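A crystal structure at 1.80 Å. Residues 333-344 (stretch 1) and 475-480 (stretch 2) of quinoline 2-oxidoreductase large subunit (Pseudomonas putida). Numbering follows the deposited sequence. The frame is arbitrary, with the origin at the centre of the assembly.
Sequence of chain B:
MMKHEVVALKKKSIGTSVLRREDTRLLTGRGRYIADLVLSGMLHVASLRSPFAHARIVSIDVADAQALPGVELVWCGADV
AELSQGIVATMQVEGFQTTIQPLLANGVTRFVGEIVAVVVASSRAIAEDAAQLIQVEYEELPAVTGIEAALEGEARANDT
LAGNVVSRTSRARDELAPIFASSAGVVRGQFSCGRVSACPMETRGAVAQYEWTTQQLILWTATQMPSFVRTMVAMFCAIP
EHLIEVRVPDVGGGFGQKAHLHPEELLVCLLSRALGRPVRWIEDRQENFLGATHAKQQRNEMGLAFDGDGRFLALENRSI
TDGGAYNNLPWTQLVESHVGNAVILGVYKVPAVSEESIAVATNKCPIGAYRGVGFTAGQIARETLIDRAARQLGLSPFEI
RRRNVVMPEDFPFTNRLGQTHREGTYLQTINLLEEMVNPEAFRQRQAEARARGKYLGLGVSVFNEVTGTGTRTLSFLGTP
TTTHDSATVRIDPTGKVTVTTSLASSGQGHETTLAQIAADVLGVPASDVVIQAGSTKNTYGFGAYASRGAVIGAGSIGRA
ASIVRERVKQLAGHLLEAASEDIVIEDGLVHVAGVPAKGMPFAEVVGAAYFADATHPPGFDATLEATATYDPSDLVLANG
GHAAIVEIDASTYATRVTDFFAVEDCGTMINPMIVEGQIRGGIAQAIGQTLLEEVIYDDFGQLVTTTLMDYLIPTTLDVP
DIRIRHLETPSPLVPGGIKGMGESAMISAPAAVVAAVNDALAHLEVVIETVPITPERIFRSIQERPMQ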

# COMPACT_ATOMS: atom_id res chain seq x y z
N GLN B 333 -9.26 20.90 28.34
CA GLN B 333 -9.61 20.55 29.71
C GLN B 333 -11.12 20.66 29.97
O GLN B 333 -11.60 20.25 31.02
CB GLN B 333 -8.83 21.43 30.69
CG GLN B 333 -7.32 21.21 30.57
CD GLN B 333 -6.50 21.95 31.60
OE1 GLN B 333 -5.27 21.86 31.61
NE2 GLN B 333 -7.17 22.69 32.47
N LEU B 334 -11.86 21.19 29.00
CA LEU B 334 -13.30 21.33 29.15
C LEU B 334 -13.98 19.97 28.98
O LEU B 334 -15.18 19.84 29.22
CB LEU B 334 -13.86 22.31 28.11
CG LEU B 334 -13.31 23.74 28.12
CD1 LEU B 334 -14.17 24.62 27.21
CD2 LEU B 334 -13.31 24.29 29.54
N VAL B 335 -13.19 18.98 28.59
CA VAL B 335 -13.71 17.63 28.36
C VAL B 335 -14.30 16.98 29.61
O VAL B 335 -15.13 16.07 29.52
CB VAL B 335 -12.60 16.72 27.75
CG1 VAL B 335 -11.58 16.36 28.81
CG2 VAL B 335 -13.21 15.48 27.12
N GLU B 336 -13.90 17.44 30.79
CA GLU B 336 -14.43 16.89 32.03
C GLU B 336 -15.54 17.74 32.67
O GLU B 336 -16.69 17.64 32.27
CB GLU B 336 -13.29 16.64 33.03
CG GLU B 336 -12.46 15.40 32.69
CD GLU B 336 -13.20 14.09 32.97
OE1 GLU B 336 -12.86 13.05 32.37
OE2 GLU B 336 -14.12 14.10 33.81
N SER B 337 -15.18 18.56 33.65
CA SER B 337 -16.16 19.39 34.36
C SER B 337 -17.08 20.26 33.51
O SER B 337 -18.29 20.31 33.74
CB SER B 337 -15.45 20.29 35.38
OG SER B 337 -14.95 19.53 36.47
N HIS B 338 -16.52 20.96 32.53
CA HIS B 338 -17.30 21.85 31.68
C HIS B 338 -18.48 21.15 31.00
O HIS B 338 -19.63 21.53 31.20
CB HIS B 338 -16.39 22.52 30.65
CG HIS B 338 -17.03 23.67 29.95
ND1 HIS B 338 -17.80 23.53 28.82
CD2 HIS B 338 -17.00 25.00 30.22
CE1 HIS B 338 -18.23 24.71 28.42
NE2 HIS B 338 -17.76 25.63 29.25
N VAL B 339 -18.20 20.14 30.18
CA VAL B 339 -19.29 19.44 29.50
C VAL B 339 -20.13 18.64 30.49
O VAL B 339 -21.32 18.41 30.26
CB VAL B 339 -18.77 18.51 28.39
CG1 VAL B 339 -18.07 19.33 27.32
CG2 VAL B 339 -17.84 17.46 28.97
N GLY B 340 -19.51 18.23 31.59
CA GLY B 340 -20.22 17.46 32.61
C GLY B 340 -21.33 18.26 33.27
O GLY B 340 -22.46 17.78 33.42
N ASN B 341 -21.03 19.49 33.67
CA ASN B 341 -22.02 20.33 34.32
C ASN B 341 -23.18 20.70 33.40
O ASN B 341 -24.28 20.97 33.87
CB ASN B 341 -21.39 21.62 34.87
CG ASN B 341 -20.74 21.41 36.23
OD1 ASN B 341 -20.46 22.37 36.95
ND2 ASN B 341 -20.48 20.16 36.58
N ALA B 342 -22.93 20.69 32.10
CA ALA B 342 -23.99 21.02 31.15
C ALA B 342 -25.14 20.02 31.24
O ALA B 342 -26.30 20.38 31.01
CB ALA B 342 -23.44 21.06 29.73
N VAL B 343 -24.83 18.77 31.56
CA VAL B 343 -25.87 17.73 31.65
C VAL B 343 -26.04 17.20 33.07
O VAL B 343 -26.53 16.09 33.27
CB VAL B 343 -25.54 16.54 30.72
CG1 VAL B 343 -25.44 17.00 29.27
CG2 VAL B 343 -24.24 15.89 31.16
N ILE B 344 -25.65 18.00 34.06
CA ILE B 344 -25.72 17.60 35.46
C ILE B 344 -27.13 17.24 35.98
O ILE B 344 -27.25 16.47 36.94
CB ILE B 344 -25.11 18.70 36.37
CG1 ILE B 344 -24.73 18.11 37.73
CG2 ILE B 344 -26.10 19.84 36.57
CD1 ILE B 344 -23.52 17.20 37.67
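Stretch 2 475-480: SFLGTP

Stretch 2 lies along one side of the short helix that starts at S337 in stretch 1. It enters as the last part of a helix that begins earlier in the chain, with S475 and F476 helical, and then leaves through a turn at G478. Following stretch 2 forward, its contacts run backward along stretch 1: F476 meets A342 and V343, L477 meets V339, A342 and V343, and T479 meets L334, H338 and V339. The two segments therefore run in broadly opposite directions. The backbones are nearest at V339 and L477, whose CA atoms are 5.4 Å apart. The contact buries 355 Å² in all and is mainly apolar.

L477 is the centre of it. Its CA-to-CB bond points sideways, and the m,t rotamer (chi1 -67°, chi2 179°) carries the side chain across the helix, to A342 and V343. L477 CD2 lies 4.0 Å from A342 CB and 4.2 Å from V343 CG1. L477 CB lies 4.2 Å from V339 CG1. The CA-to-CB bond of A342 points toward stretch 2, and its CB packs against L477 CD2.

F476 also starts sideways, but the t rotamer (chi1 164°) brings the end of its ring nearer to stretch 1. V343 CG1 packs at the ring edge, 3.7 Å from F476 CE2. F476 CZ comes within 3.6 Å of A342 O. V343 has chi1 -60° (m), and its CG1 serves both F476 and L477.

G478 closes the turn as a Schellman motif. Its phi is positive (81°), and G478 N donates to S475 O at 3.0 Å. A CB here would be jammed against the carbonyl of L477 and would stand 2.8 Å from H338 CE1. The absence of a side chain thus suits both the turn and the contact.

H338 takes chi1 -167° (t), and its imidazole reaches the turn. H338 CE1 is 3.4 Å from L477 O, which lies at the ring edge, and 3.1 Å from G478 O. A water also joins the two segments. It donates to G478 O at 3.0 Å and makes a weak hydrogen bond with H338 NE2 at 3.3 Å.

T479 points toward stretch 1. With chi1 59° (p), its methyl faces the helix: T479 CG2 is 3.8 Å from H338 ND1, 4.1 Å from V339 CG1 and 4.1 Å from L334 CD1. Its OG1 is hydrogen-bonded to a residue just beyond one of the stretches. L334 reaches the methyl in an m,t rotamer (chi1 -59°, chi2 -169°). S475 and P480 make no contact with stretch 1.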

# COMPACT_ATOMS: atom_id res chain seq x y z
N SER B 475 -22.80 23.10 20.77
CA SER B 475 -23.28 24.40 21.22
C SER B 475 -23.94 24.23 22.58
O SER B 475 -23.68 24.99 23.51
CB SER B 475 -24.30 24.99 20.24
OG SER B 475 -23.68 25.49 19.07
N PHE B 476 -24.81 23.22 22.69
CA PHE B 476 -25.51 22.94 23.94
C PHE B 476 -24.52 22.70 25.08
O PHE B 476 -24.75 23.13 26.21
CB PHE B 476 -26.41 21.71 23.79
CG PHE B 476 -26.85 21.14 25.11
CD1 PHE B 476 -27.76 21.82 25.91
CD2 PHE B 476 -26.31 19.94 25.58
CE1 PHE B 476 -28.11 21.33 27.17
CE2 PHE B 476 -26.65 19.45 26.84
CZ PHE B 476 -27.55 20.15 27.64
N LEU B 477 -23.42 22.01 24.78
CA LEU B 477 -22.41 21.70 25.77
C LEU B 477 -21.51 22.88 26.13
O LEU B 477 -20.66 22.77 27.02
CB LEU B 477 -21.54 20.53 25.29
CG LEU B 477 -22.21 19.16 25.18
CD1 LEU B 477 -21.20 18.13 24.68
CD2 LEU B 477 -22.76 18.74 26.53
N GLY B 478 -21.68 24.00 25.45
CA GLY B 478 -20.87 25.16 25.74
C GLY B 478 -19.48 25.14 25.12
O GLY B 478 -18.59 25.89 25.54
N THR B 479 -19.29 24.29 24.12
CA THR B 479 -18.01 24.19 23.43
C THR B 479 -18.33 24.35 21.94
O THR B 479 -18.17 23.42 21.15
CB THR B 479 -17.34 22.82 23.67
OG1 THR B 479 -18.21 21.77 23.22
CG2 THR B 479 -17.05 22.63 25.16
N PRO B 480 -18.78 25.55 21.55
CA PRO B 480 -19.13 25.85 20.16
C PRO B 480 -18.12 25.35 19.13
O PRO B 480 -16.94 25.69 19.18
CB PRO B 480 -19.30 27.37 20.15
CG PRO B 480 -18.53 27.83 21.35
CD PRO B 480 -18.82 26.78 22.37
O HOH W 1 -19.41 27.93 27.51